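Local coordinates for uricase (Bacillus fastidiosus, PDB 4R8X), which catalyses the oxidation of urate with molecular oxygen, the first step on the route from urate to (S)-allantoin in purine breakdown, at residues G10-F15 / F75-A80; F41-K46 / A86-F91; W206-Q211 / P260-V265; T254-F259 / F301-E306. All blocks are in the same frame, centred on the assembly; numbering follows the deposited sequence.

Contact 1: residues G10-F15 / F75-A80; sequences GDVYVF and FIQRHA
Val14 lays its CG2 methyl against CB of Ala80, where strand 5-17 is covered by helix 69-82 in the T-fold of uricase, an antiparallel sheet with helices packed on one face. The axes of the two segments run 14° from parallel and come within 8.6 Å. CG2 is anti to the backbone N of Val14, which sends it to the helix, and its 3.4 Å separation from Ala80 CB is tighter than usual van der Waals contact. The other methyl, CG1, faces Ile76 CG2 at 4.3 Å. Further back along the strand, Val12 CG1 meets Ile76 CD1 at 4.2 Å, the two side chains passing obliquely. Beside this apolar row the extended side chain of Gln77 reaches the strand backbone, its NE2 donating to Tyr13 O over 3.2 Å. An alanine in place of Gln77 would probably leave Tyr13 O without its donor from the helix and open a gap beside Val14 CG2, which now rests against Gln77 CG. Tyr13 O also accepts from Thr290 OG1 of a second subunit, which places this carbonyl at a subunit interface. Strand 40-50 borders the pair on the sheet, and Phe91 of helix 88-102 packs on Ala80. The Gln77 bond is moderately bent, with an N-H...O angle of 150° and Tyr13 O lying 17° out of the amide plane.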
loop_
_atom_site.group_PDB
_atom_site.type_symbol
_atom_site.label_atom_id
_atom_site.label_comp_id
_atom_site.label_asym_id
_atom_site.label_seq_id
_atom_site.Cartn_x
_atom_site.Cartn_y
_atom_site.Cartn_z
ATOM N N GLY D 10 -15.960 2.885 -10.827
ATOM C CA GLY D 10 -15.278 3.293 -9.608
ATOM C C GLY D 10 -14.039 4.102 -9.918
ATOM O O GLY D 10 -13.630 4.166 -11.076
ATOM N N ASP D 11 -13.443 4.704 -8.887
ATOM C CA ASP D 11 -12.276 5.586 -9.041
ATOM C C ASP D 11 -12.515 6.660 -10.091
ATOM O O ASP D 11 -11.621 6.998 -10.894
ATOM C CB ASP D 11 -10.990 4.818 -9.364
ATOM C CG ASP D 11 -10.352 4.184 -8.139
ATOM O OD1 ASP D 11 -10.860 4.382 -7.011
ATOM O OD2 ASP D 11 -9.333 3.489 -8.324
ATOM N N VAL D 12 -13.724 7.199 -10.072
ATOM C CA VAL D 12 -14.023 8.363 -10.896
ATOM C C VAL D 12 -13.524 9.607 -10.169
ATOM O O VAL D 12 -14.244 10.246 -9.394
ATOM C CB VAL D 12 -15.530 8.497 -11.208
ATOM C CG1 VAL D 12 -15.779 9.737 -12.087
ATOM C CG2 VAL D 12 -16.043 7.240 -11.881
ATOM N N TYR D 13 -12.260 9.928 -10.397
ATOM C CA TYR D 13 -11.690 11.122 -9.798
ATOM C C TYR D 13 -12.279 12.331 -10.489
ATOM O O TYR D 13 -12.325 12.412 -11.723
ATOM C CB TYR D 13 -10.160 11.140 -9.881
ATOM C CG TYR D 13 -9.498 10.125 -8.972
ATOM C CD1 TYR D 13 -9.271 10.410 -7.633
ATOM C CD2 TYR D 13 -9.116 8.878 -9.448
ATOM C CE1 TYR D 13 -8.658 9.481 -6.786
ATOM C CE2 TYR D 13 -8.526 7.942 -8.610
ATOM C CZ TYR D 13 -8.295 8.253 -7.285
ATOM O OH TYR D 13 -7.690 7.340 -6.449
ATOM N N VAL D 14 -12.780 13.252 -9.685
ATOM C CA VAL D 14 -13.363 14.452 -10.236
ATOM C C VAL D 14 -12.966 15.646 -9.370
ATOM O O VAL D 14 -13.203 15.660 -8.167
ATOM C CB VAL D 14 -14.889 14.297 -10.454
ATOM C CG1 VAL D 14 -15.588 13.849 -9.199
ATOM C CG2 VAL D 14 -15.470 15.578 -10.968
ATOM N N PHE D 15 -12.291 16.607 -9.994
ATOM C CA PHE D 15 -11.714 17.745 -9.284
ATOM C C PHE D 15 -12.283 19.036 -9.854
ATOM O O PHE D 15 -11.869 19.504 -10.927
ATOM C CB PHE D 15 -10.181 17.739 -9.392
ATOM C CG PHE D 15 -9.547 16.401 -9.094
ATOM C CD1 PHE D 15 -9.926 15.662 -7.981
ATOM C CD2 PHE D 15 -8.576 15.883 -9.937
ATOM C CE1 PHE D 15 -9.343 14.433 -7.713
ATOM C CE2 PHE D 15 -7.985 14.658 -9.668
ATOM C CZ PHE D 15 -8.354 13.940 -8.551
ATOM N N PHE D 75 -20.596 11.609 -17.431
ATOM C CA PHE D 75 -21.781 12.181 -16.796
ATOM C C PHE D 75 -21.419 12.865 -15.476
ATOM O O PHE D 75 -21.815 14.010 -15.223
ATOM C CB PHE D 75 -22.788 11.060 -16.553
ATOM C CG PHE D 75 -24.187 11.528 -16.218
ATOM C CD1 PHE D 75 -24.543 11.833 -14.908
ATOM C CD2 PHE D 75 -25.161 11.605 -17.205
ATOM C CE1 PHE D 75 -25.839 12.232 -14.591
ATOM C CE2 PHE D 75 -26.455 12.003 -16.892
ATOM C CZ PHE D 75 -26.794 12.314 -15.593
ATOM N N ILE D 76 -20.658 12.168 -14.630
ATOM C CA ILE D 76 -20.327 12.699 -13.325
ATOM C C ILE D 76 -19.444 13.922 -13.478
ATOM O O ILE D 76 -19.685 14.967 -12.872
ATOM C CB ILE D 76 -19.622 11.635 -12.457
ATOM C CG1 ILE D 76 -20.583 10.480 -12.141
ATOM C CG2 ILE D 76 -19.058 12.259 -11.167
ATOM C CD1 ILE D 76 -19.875 9.239 -11.623
ATOM N N GLN D 77 -18.427 13.790 -14.315
ATOM C CA GLN D 77 -17.485 14.874 -14.492
ATOM C C GLN D 77 -18.150 16.142 -15.052
ATOM O O GLN D 77 -17.830 17.256 -14.635
ATOM C CB GLN D 77 -16.290 14.397 -15.327
ATOM C CG GLN D 77 -15.407 13.409 -14.533
ATOM C CD GLN D 77 -14.377 12.697 -15.381
ATOM O OE1 GLN D 77 -14.433 12.741 -16.606
ATOM N NE2 GLN D 77 -13.427 12.030 -14.724
ATOM N N ARG D 78 -19.113 15.983 -15.952
ATOM C CA ARG D 78 -19.794 17.151 -16.479
ATOM C C ARG D 78 -20.733 17.782 -15.458
ATOM O O ARG D 78 -20.884 19.005 -15.408
ATOM C CB ARG D 78 -20.524 16.806 -17.770
ATOM C CG ARG D 78 -19.549 16.633 -18.906
ATOM C CD ARG D 78 -20.205 16.145 -20.163
ATOM N NE ARG D 78 -19.287 15.309 -20.921
ATOM C CZ ARG D 78 -19.616 14.694 -22.047
ATOM N NH1 ARG D 78 -20.836 14.848 -22.538
ATOM N NH2 ARG D 78 -18.728 13.940 -22.681
ATOM N N HIS D 79 -21.363 16.957 -14.631
ATOM C CA HIS D 79 -22.206 17.506 -13.586
ATOM C C HIS D 79 -21.411 18.201 -12.479
ATOM O O HIS D 79 -21.943 19.073 -11.799
ATOM C CB HIS D 79 -23.170 16.451 -13.039
ATOM C CG HIS D 79 -24.324 16.193 -13.955
ATOM N ND1 HIS D 79 -24.210 15.412 -15.086
ATOM C CD2 HIS D 79 -25.593 16.669 -13.948
ATOM C CE1 HIS D 79 -25.372 15.397 -15.722
ATOM N NE2 HIS D 79 -26.225 16.153 -15.053
ATOM N N ALA D 80 -20.133 17.856 -12.325
ATOM C CA ALA D 80 -19.289 18.593 -11.397
ATOM C C ALA D 80 -19.107 20.041 -11.843
ATOM O O ALA D 80 -18.935 20.936 -11.017
ATOM C CB ALA D 80 -17.941 17.910 -11.243
#

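Contact 2: residues F41-K46 / A86-F91; sequences FGMNAK and ATLEGF
The capped start of helix 88-102 packs on strand 40-50 of the antiparallel sheet, with Phe41 and Met43 reaching from the strand to the first turn of the helix. Phe41 has CG anti to its backbone N (chi1 -175°), and the outer end of its ring comes to the loop just before the helix. CZ lies 3.6 Å from Thr87 O, near the plane of the ring, so a C-H edge rather than a face meets this carbonyl. CE2 of the same ring approaches Phe91 CB at 4.2 Å. Two residues along the strand, the Met43 chain bends at chi3 (72°) and places CE 3.7 Å from Phe91 CD2. Its sulfur makes a Met-aromatic contact with Phe91, SD standing 4.8 Å from the ring centroid in an oblique approach. SD also touches Leu88 CD1 at 3.6 Å, and that methyl lies near CE as well, so the thioether end touches both residues. Thr87 is the N-cap: its OG1 accepts from Gly90 N over 2.9 Å, while Thr87 O takes the backbone N-H of Phe91. Ala214 O is a further partner of Thr87 OG1, and Tyr83 meets the Phe91 ring edge-to-face. Helices packed against one face of an antiparallel sheet are characteristic of the T-fold of uricases, and here it is the first turn of helix 88-102 that meets the strand.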
loop_
_atom_site.group_PDB
_atom_site.type_symbol
_atom_site.label_atom_id
_atom_site.label_comp_id
_atom_site.label_asym_id
_atom_site.label_seq_id
_atom_site.Cartn_x
_atom_site.Cartn_y
_atom_site.Cartn_z
ATOM N N PHE D 41 -12.693 21.375 -5.040
ATOM C CA PHE D 41 -13.807 20.552 -4.598
ATOM C C PHE D 41 -13.616 19.236 -5.331
ATOM O O PHE D 41 -14.139 19.040 -6.435
ATOM C CB PHE D 41 -15.116 21.245 -5.007
ATOM C CG PHE D 41 -16.374 20.570 -4.524
ATOM C CD1 PHE D 41 -16.769 20.672 -3.204
ATOM C CD2 PHE D 41 -17.185 19.876 -5.411
ATOM C CE1 PHE D 41 -17.957 20.077 -2.767
ATOM C CE2 PHE D 41 -18.360 19.277 -4.986
ATOM C CZ PHE D 41 -18.744 19.369 -3.659
ATOM N N GLY D 42 -12.826 18.346 -4.724
ATOM C CA GLY D 42 -12.407 17.128 -5.394
ATOM C C GLY D 42 -12.741 15.864 -4.635
ATOM O O GLY D 42 -12.792 15.855 -3.405
ATOM N N MET D 43 -12.935 14.780 -5.368
ATOM C CA MET D 43 -13.313 13.516 -4.749
ATOM C C MET D 43 -13.004 12.344 -5.664
ATOM O O MET D 43 -12.797 12.512 -6.871
ATOM C CB MET D 43 -14.814 13.511 -4.444
ATOM C CG MET D 43 -15.660 13.405 -5.711
ATOM S SD MET D 43 -17.346 13.985 -5.560
ATOM C CE MET D 43 -17.035 15.748 -5.465
ATOM N N ASN D 44 -12.997 11.159 -5.066
ATOM C CA ASN D 44 -12.993 9.902 -5.769
ATOM C C ASN D 44 -14.422 9.372 -5.657
ATOM O O ASN D 44 -14.838 8.953 -4.576
ATOM C CB ASN D 44 -12.002 8.946 -5.094
ATOM C CG ASN D 44 -11.959 7.585 -5.752
ATOM O OD1 ASN D 44 -12.884 7.197 -6.463
ATOM N ND2 ASN D 44 -10.877 6.840 -5.513
ATOM N N ALA D 45 -15.153 9.395 -6.773
ATOM C CA ALA D 45 -16.545 8.962 -6.797
ATOM C C ALA D 45 -16.714 7.555 -7.362
ATOM O O ALA D 45 -15.938 7.108 -8.210
ATOM C CB ALA D 45 -17.403 9.954 -7.583
ATOM N N LYS D 46 -17.756 6.871 -6.896
ATOM C CA LYS D 46 -18.089 5.528 -7.346
ATOM C C LYS D 46 -19.587 5.479 -7.567
ATOM O O LYS D 46 -20.371 5.739 -6.646
ATOM C CB LYS D 46 -17.681 4.499 -6.290
ATOM C CG LYS D 46 -17.890 3.056 -6.710
ATOM C CD LYS D 46 -17.450 2.101 -5.606
ATOM C CE LYS D 46 -17.572 0.652 -6.043
ATOM N NZ LYS D 46 -16.698 -0.216 -5.197
ATOM N N ALA D 86 -22.478 23.399 -2.463
ATOM C CA ALA D 86 -21.207 23.523 -1.740
ATOM C C ALA D 86 -20.854 22.307 -0.902
ATOM O O ALA D 86 -19.866 22.346 -0.165
ATOM C CB ALA D 86 -21.231 24.749 -0.841
ATOM N N THR D 87 -21.638 21.237 -1.001
ATOM C CA THR D 87 -21.433 20.067 -0.142
ATOM C C THR D 87 -21.320 18.776 -0.935
ATOM O O THR D 87 -21.842 18.652 -2.045
ATOM C CB THR D 87 -22.559 19.871 0.915
ATOM O OG1 THR D 87 -23.738 19.341 0.287
ATOM C CG2 THR D 87 -22.876 21.175 1.625
ATOM N N LEU D 88 -20.624 17.809 -0.352
ATOM C CA LEU D 88 -20.427 16.524 -1.003
ATOM C C LEU D 88 -21.769 15.815 -1.159
ATOM O O LEU D 88 -22.079 15.285 -2.224
ATOM C CB LEU D 88 -19.463 15.669 -0.183
ATOM C CG LEU D 88 -19.010 14.359 -0.823
ATOM C CD1 LEU D 88 -18.419 14.590 -2.209
ATOM C CD2 LEU D 88 -17.977 13.700 0.070
ATOM N N GLU D 89 -22.570 15.821 -0.093
ATOM C CA GLU D 89 -23.880 15.180 -0.124
ATOM C C GLU D 89 -24.808 15.821 -1.148
ATOM O O GLU D 89 -25.574 15.125 -1.811
ATOM C CB GLU D 89 -24.543 15.232 1.249
ATOM C CG GLU D 89 -23.793 14.526 2.360
ATOM C CD GLU D 89 -22.850 15.438 3.130
ATOM O OE1 GLU D 89 -22.558 15.110 4.292
ATOM O OE2 GLU D 89 -22.406 16.476 2.595
ATOM N N GLY D 90 -24.752 17.146 -1.241
ATOM C CA GLY D 90 -25.510 17.879 -2.240
ATOM C C GLY D 90 -25.130 17.441 -3.633
ATOM O O GLY D 90 -25.995 17.144 -4.452
ATOM N N PHE D 91 -23.828 17.369 -3.905
ATOM C CA PHE D 91 -23.389 16.954 -5.224
ATOM C C PHE D 91 -23.831 15.530 -5.567
ATOM O O PHE D 91 -24.317 15.284 -6.664
ATOM C CB PHE D 91 -21.874 17.066 -5.349
ATOM C CG PHE D 91 -21.351 16.613 -6.680
ATOM C CD1 PHE D 91 -21.745 17.255 -7.846
ATOM C CD2 PHE D 91 -20.485 15.529 -6.771
ATOM C CE1 PHE D 91 -21.281 16.835 -9.081
ATOM C CE2 PHE D 91 -20.008 15.105 -7.995
ATOM C CZ PHE D 91 -20.400 15.758 -9.160
#

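Contact 3: residues W206-Q211 / P260-V265; sequences WAYENQ and PQLTEV
The Tyr208 ring carries Leu262 CD2 over the centre of one face, a CH-pi contact with the methyl 4.0 Å from the centroid and 12° off the normal, and has water 2 in plane at its edge. The indole of Trp206 is reached obliquely by the same methyl, CD1 to Leu262 CD2 being 3.8 Å. Leu262 CD1 completes the grip at Trp206 CB. An alanine in place of Leu262 would probably leave the Tyr208 face without its methyl and open a gap beside Trp206. The backbones here are the ends of antiparallel strands 198-208 and 262-271, and the second turns a corner at Thr263. Thr263 N donates to Ala207 O at 2.9 Å, and Glu209 N to Gln261 O at 2.9 Å in a nearly straight bond of 169°. On the exposed flank, Thr263 CG2 packs against Glu209 CA at 3.5 Å. Water 2 accepts from Asn210 N and lies within bonding distance of Gln261 O, while Tyr208 OH is bound by Val223 N and Gln261 NE2 by Asn221 O. Thus backbone bonds set the strand ends together, and the Leu262 methyls touch both aromatic residues, CD2 over the Tyr208 face and beside Trp206 CD1.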
loop_
_atom_site.group_PDB
_atom_site.type_symbol
_atom_site.label_atom_id
_atom_site.label_comp_id
_atom_site.label_asym_id
_atom_site.label_seq_id
_atom_site.Cartn_x
_atom_site.Cartn_y
_atom_site.Cartn_z
ATOM N N TRP D 206 -22.608 10.121 10.582
ATOM C CA TRP D 206 -23.829 10.652 11.184
ATOM C C TRP D 206 -24.982 10.606 10.191
ATOM O O TRP D 206 -24.767 10.472 8.982
ATOM C CB TRP D 206 -23.612 12.080 11.713
ATOM C CG TRP D 206 -22.942 12.994 10.737
ATOM C CD1 TRP D 206 -23.545 13.868 9.870
ATOM C CD2 TRP D 206 -21.532 13.114 10.514
ATOM N NE1 TRP D 206 -22.591 14.528 9.125
ATOM C CE2 TRP D 206 -21.349 14.081 9.498
ATOM C CE3 TRP D 206 -20.407 12.501 11.076
ATOM C CZ2 TRP D 206 -20.085 14.446 9.035
ATOM C CZ3 TRP D 206 -19.152 12.853 10.602
ATOM C CH2 TRP D 206 -19.002 13.818 9.596
ATOM N N ALA D 207 -26.200 10.700 10.718
ATOM C CA ALA D 207 -27.411 10.733 9.903
ATOM C C ALA D 207 -28.247 11.928 10.310
ATOM O O ALA D 207 -28.291 12.275 11.478
ATOM C CB ALA D 207 -28.232 9.453 10.072
ATOM N N TYR D 208 -28.911 12.536 9.333
ATOM C CA TYR D 208 -29.778 13.687 9.554
ATOM C C TYR D 208 -31.235 13.273 9.735
ATOM O O TYR D 208 -31.730 12.390 9.029
ATOM C CB TYR D 208 -29.723 14.609 8.340
ATOM C CG TYR D 208 -28.439 15.392 8.140
ATOM C CD1 TYR D 208 -27.342 14.830 7.493
ATOM C CD2 TYR D 208 -28.344 16.710 8.557
ATOM C CE1 TYR D 208 -26.174 15.570 7.289
ATOM C CE2 TYR D 208 -27.201 17.456 8.355
ATOM C CZ TYR D 208 -26.111 16.879 7.728
ATOM O OH TYR D 208 -24.967 17.617 7.518
ATOM N N GLU D 209 -31.919 13.929 10.666
ATOM C CA GLU D 209 -33.372 13.780 10.784
ATOM C C GLU D 209 -34.052 14.262 9.508
ATOM O O GLU D 209 -34.970 13.615 9.000
ATOM C CB GLU D 209 -33.900 14.560 11.992
ATOM C CG GLU D 209 -35.398 14.390 12.252
ATOM C CD GLU D 209 -35.894 15.249 13.398
ATOM O OE1 GLU D 209 -35.075 15.969 14.007
ATOM O OE2 GLU D 209 -37.106 15.203 13.688
ATOM N N ASN D 210 -33.585 15.396 8.995
ATOM C CA ASN D 210 -34.116 15.982 7.774
ATOM C C ASN D 210 -33.022 15.957 6.726
ATOM O O ASN D 210 -32.121 16.794 6.743
ATOM C CB ASN D 210 -34.594 17.416 8.025
ATOM C CG ASN D 210 -35.335 18.001 6.840
ATOM O OD1 ASN D 210 -36.400 17.514 6.458
ATOM N ND2 ASN D 210 -34.781 19.059 6.257
ATOM N N GLN D 211 -33.099 14.977 5.833
ATOM C CA GLN D 211 -32.015 14.676 4.907
ATOM C C GLN D 211 -31.644 15.838 4.001
ATOM O O GLN D 211 -30.492 15.964 3.608
ATOM C CB GLN D 211 -32.342 13.422 4.090
ATOM C CG GLN D 211 -32.324 12.142 4.920
ATOM C CD GLN D 211 -32.769 10.917 4.146
ATOM O OE1 GLN D 211 -33.575 11.007 3.218
ATOM N NE2 GLN D 211 -32.248 9.757 4.531
ATOM N N PRO D 260 -28.512 19.108 17.101
ATOM C CA PRO D 260 -29.792 18.463 17.423
ATOM C C PRO D 260 -30.488 17.872 16.199
ATOM O O PRO D 260 -31.368 17.017 16.350
ATOM C CB PRO D 260 -30.635 19.613 17.990
ATOM C CG PRO D 260 -29.660 20.609 18.479
ATOM C CD PRO D 260 -28.468 20.509 17.558
ATOM N N GLN D 261 -30.104 18.325 15.008
ATOM C CA GLN D 261 -30.746 17.869 13.784
ATOM C C GLN D 261 -30.218 16.507 13.309
ATOM O O GLN D 261 -30.699 15.960 12.315
ATOM C CB GLN D 261 -30.658 18.937 12.678
ATOM C CG GLN D 261 -29.305 19.041 11.960
ATOM C CD GLN D 261 -28.309 19.933 12.679
ATOM O OE1 GLN D 261 -28.312 20.034 13.906
ATOM N NE2 GLN D 261 -27.437 20.577 11.912
ATOM N N LEU D 262 -29.230 15.967 14.021
ATOM C CA LEU D 262 -28.734 14.615 13.745
ATOM C C LEU D 262 -29.494 13.581 14.579
ATOM O O LEU D 262 -29.785 13.825 15.747
ATOM C CB LEU D 262 -27.236 14.505 14.056
ATOM C CG LEU D 262 -26.286 15.425 13.296
ATOM C CD1 LEU D 262 -24.840 15.120 13.675
ATOM C CD2 LEU D 262 -26.506 15.276 11.794
ATOM N N THR D 263 -29.817 12.434 13.981
ATOM C CA THR D 263 -30.503 11.374 14.715
ATOM C C THR D 263 -29.531 10.394 15.346
ATOM O O THR D 263 -29.833 9.787 16.372
ATOM C CB THR D 263 -31.447 10.563 13.821
ATOM O OG1 THR D 263 -30.708 10.000 12.730
ATOM C CG2 THR D 263 -32.568 11.434 13.297
ATOM N N GLU D 264 -28.362 10.236 14.730
ATOM C CA GLU D 264 -27.381 9.296 15.244
ATOM C C GLU D 264 -25.977 9.619 14.778
ATOM O O GLU D 264 -25.771 10.247 13.737
ATOM C CB GLU D 264 -27.735 7.856 14.848
ATOM C CG GLU D 264 -27.419 7.504 13.400
ATOM C CD GLU D 264 -27.292 6.002 13.157
ATOM O OE1 GLU D 264 -26.199 5.547 12.752
ATOM O OE2 GLU D 264 -28.284 5.273 13.357
ATOM N N VAL D 265 -25.015 9.170 15.573
ATOM C CA VAL D 265 -23.605 9.212 15.216
ATOM C C VAL D 265 -23.058 7.799 15.352
ATOM O O VAL D 265 -23.313 7.123 16.338
ATOM C CB VAL D 265 -22.829 10.156 16.153
ATOM C CG1 VAL D 265 -21.355 10.151 15.794
ATOM C CG2 VAL D 265 -23.391 11.570 16.057
HETATM O O HOH W 1 -32.770 14.639 15.185
HETATM O O HOH W 2 -31.567 17.081 9.939
#

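Contact 4: residues T254-F259 / F301-E306; sequences TILDRF and FSVHQE
Helix 244-258 draws nearest to the junction of strand 296-304 and helix 305-312 at Leu256 and Gln305, whose CA atoms are 6.3 Å apart. The two side chains slide past each other in opposite directions. Leu256 sends CD1 to the strand end, 3.7 Å from Val303 CG1 and 3.5 Å from Val303 O, while CD2 lies against the Gln305 amide. The Gln305 chain bends at chi2 (-68°), and NE2 donates to Leu256 O over 3.2 Å at an N-H...O angle of 162°. That carbonyl lies nearly in the amide plane, and water 3, 2.8 Å from Leu256 O, can donate to it. NE2 has its strongest partner in Leu262 O, so the amide joins the last turn of the helix to the start of strand 262-271. Val265 lies next to Leu256, continuing the apolar layer. His304 is the N-cap residue of helix 305-312. A helix packed on one face of an antiparallel sheet is the arrangement typical of the T-fold of uricases.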
loop_
_atom_site.group_PDB
_atom_site.type_symbol
_atom_site.label_atom_id
_atom_site.label_comp_id
_atom_site.label_asym_id
_atom_site.label_seq_id
_atom_site.Cartn_x
_atom_site.Cartn_y
_atom_site.Cartn_z
ATOM N N THR D 254 -21.569 14.345 22.532
ATOM C CA THR D 254 -21.201 15.741 22.305
ATOM C C THR D 254 -21.624 16.198 20.914
ATOM O O THR D 254 -22.141 17.303 20.752
ATOM C CB THR D 254 -19.689 15.979 22.519
ATOM O OG1 THR D 254 -19.310 15.479 23.807
ATOM C CG2 THR D 254 -19.377 17.462 22.468
ATOM N N ILE D 255 -21.410 15.348 19.913
ATOM C CA ILE D 255 -21.822 15.681 18.549
ATOM C C ILE D 255 -23.345 15.860 18.480
ATOM O O ILE D 255 -23.844 16.836 17.924
ATOM C CB ILE D 255 -21.354 14.607 17.528
ATOM C CG1 ILE D 255 -19.821 14.528 17.452
ATOM C CG2 ILE D 255 -21.942 14.891 16.163
ATOM C CD1 ILE D 255 -19.307 13.245 16.832
ATOM N N LEU D 256 -24.079 14.914 19.057
ATOM C CA LEU D 256 -25.535 15.003 19.120
ATOM C C LEU D 256 -26.021 16.261 19.855
ATOM O O LEU D 256 -27.034 16.867 19.479
ATOM C CB LEU D 256 -26.092 13.738 19.765
ATOM C CG LEU D 256 -25.878 12.468 18.934
ATOM C CD1 LEU D 256 -26.193 11.198 19.718
ATOM C CD2 LEU D 256 -26.688 12.509 17.641
ATOM N N ASP D 257 -25.301 16.649 20.904
ATOM C CA ASP D 257 -25.608 17.852 21.677
ATOM C C ASP D 257 -25.456 19.117 20.833
ATOM O O ASP D 257 -26.327 19.996 20.833
ATOM C CB ASP D 257 -24.688 17.917 22.900
ATOM C CG ASP D 257 -25.298 18.675 24.068
ATOM O OD1 ASP D 257 -26.421 19.217 23.948
ATOM O OD2 ASP D 257 -24.639 18.717 25.129
ATOM N N ARG D 258 -24.341 19.209 20.112
ATOM C CA ARG D 258 -24.073 20.367 19.274
ATOM C C ARG D 258 -24.979 20.427 18.052
ATOM O O ARG D 258 -25.298 21.515 17.561
ATOM C CB ARG D 258 -22.621 20.374 18.810
ATOM C CG ARG D 258 -21.625 20.517 19.924
ATOM C CD ARG D 258 -21.906 21.743 20.779
ATOM N NE ARG D 258 -20.916 21.844 21.843
ATOM C CZ ARG D 258 -21.173 22.209 23.092
ATOM N NH1 ARG D 258 -22.405 22.523 23.461
ATOM N NH2 ARG D 258 -20.190 22.258 23.978
ATOM N N PHE D 259 -25.383 19.261 17.556
ATOM C CA PHE D 259 -26.186 19.206 16.337
ATOM C C PHE D 259 -27.487 18.431 16.560
ATOM O O PHE D 259 -27.574 17.247 16.243
ATOM C CB PHE D 259 -25.379 18.605 15.186
ATOM C CG PHE D 259 -24.088 19.332 14.916
ATOM C CD1 PHE D 259 -24.106 20.633 14.436
ATOM C CD2 PHE D 259 -22.860 18.722 15.144
ATOM C CE1 PHE D 259 -22.928 21.318 14.178
ATOM C CE2 PHE D 259 -21.671 19.409 14.893
ATOM C CZ PHE D 259 -21.707 20.707 14.412
ATOM N N PHE D 301 -20.016 1.176 17.041
ATOM C CA PHE D 301 -21.011 1.665 17.989
ATOM C C PHE D 301 -21.788 2.844 17.432
ATOM O O PHE D 301 -21.233 3.677 16.720
ATOM C CB PHE D 301 -20.307 2.080 19.289
ATOM C CG PHE D 301 -21.234 2.269 20.458
ATOM C CD1 PHE D 301 -21.847 1.184 21.058
ATOM C CD2 PHE D 301 -21.476 3.534 20.969
ATOM C CE1 PHE D 301 -22.697 1.355 22.140
ATOM C CE2 PHE D 301 -22.317 3.710 22.051
ATOM C CZ PHE D 301 -22.929 2.618 22.640
ATOM N N SER D 302 -23.074 2.912 17.749
ATOM C CA SER D 302 -23.867 4.087 17.409
ATOM C C SER D 302 -24.488 4.718 18.653
ATOM O O SER D 302 -24.913 4.020 19.577
ATOM C CB SER D 302 -24.944 3.756 16.370
ATOM O OG SER D 302 -25.871 2.806 16.861
ATOM N N VAL D 303 -24.516 6.049 18.654
ATOM C CA VAL D 303 -25.068 6.860 19.728
ATOM C C VAL D 303 -26.247 7.645 19.142
ATOM O O VAL D 303 -26.175 8.126 18.007
ATOM C CB VAL D 303 -24.006 7.821 20.293
ATOM C CG1 VAL D 303 -24.496 8.489 21.567
ATOM C CG2 VAL D 303 -22.712 7.071 20.571
ATOM N N HIS D 304 -27.337 7.750 19.899
ATOM C CA HIS D 304 -28.586 8.289 19.374
ATOM C C HIS D 304 -29.092 9.402 20.280
ATOM O O HIS D 304 -28.682 9.483 21.434
ATOM C CB HIS D 304 -29.607 7.155 19.261
ATOM C CG HIS D 304 -29.115 6.005 18.436
ATOM N ND1 HIS D 304 -29.537 5.786 17.143
ATOM C CD2 HIS D 304 -28.205 5.038 18.705
ATOM C CE1 HIS D 304 -28.923 4.722 16.657
ATOM N NE2 HIS D 304 -28.108 4.250 17.584
ATOM N N GLN D 305 -29.957 10.270 19.766
ATOM C CA GLN D 305 -30.474 11.371 20.580
ATOM C C GLN D 305 -31.097 10.902 21.902
ATOM O O GLN D 305 -30.995 11.585 22.916
ATOM C CB GLN D 305 -31.475 12.227 19.797
ATOM C CG GLN D 305 -30.845 13.085 18.696
ATOM C CD GLN D 305 -29.962 14.208 19.229
ATOM O OE1 GLN D 305 -29.841 14.405 20.432
ATOM N NE2 GLN D 305 -29.338 14.950 18.319
ATOM N N GLU D 306 -31.696 9.717 21.890
ATOM C CA GLU D 306 -32.277 9.147 23.102
ATOM C C GLU D 306 -31.213 8.902 24.177
ATOM O O GLU D 306 -31.502 8.996 25.371
ATOM C CB GLU D 306 -33.042 7.857 22.786
ATOM C CG GLU D 306 -34.317 8.061 21.966
ATOM C CD GLU D 306 -34.073 8.296 20.478
ATOM O OE1 GLU D 306 -32.923 8.145 20.007
ATOM O OE2 GLU D 306 -35.050 8.634 19.775
HETATM O O HOH W 3 -29.314 17.598 20.853
#

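How the contacts relate
Contacts 1 and 2 form one pair and contacts 3 and 4 another, each with centres 9 Å apart. In the first pair, neighbouring strands 5-17 and 40-50 are joined by Val12 N to Ala45 O, and Asp11 OD1 lies 2.9 Å from Asn44 ND2, a probable hydrogen bond. In the second, Val303 N approaches Val265 O at 2.8 Å, linking strands 262-271 and 296-304. All four reach the same sheet, but contacts 1 and 4 lie on opposite sides of the chain's centre, 33 Å between centres, and both touch the third subunit. Contacts 2 and 3 come within about 5 Å at their nearest atoms without touching. Near contact 4, the side chain of Val303 is about 10 Å from that of Gln245, a predicted urate-binding residue; contacts 1 to 3 lie away from the predicted site.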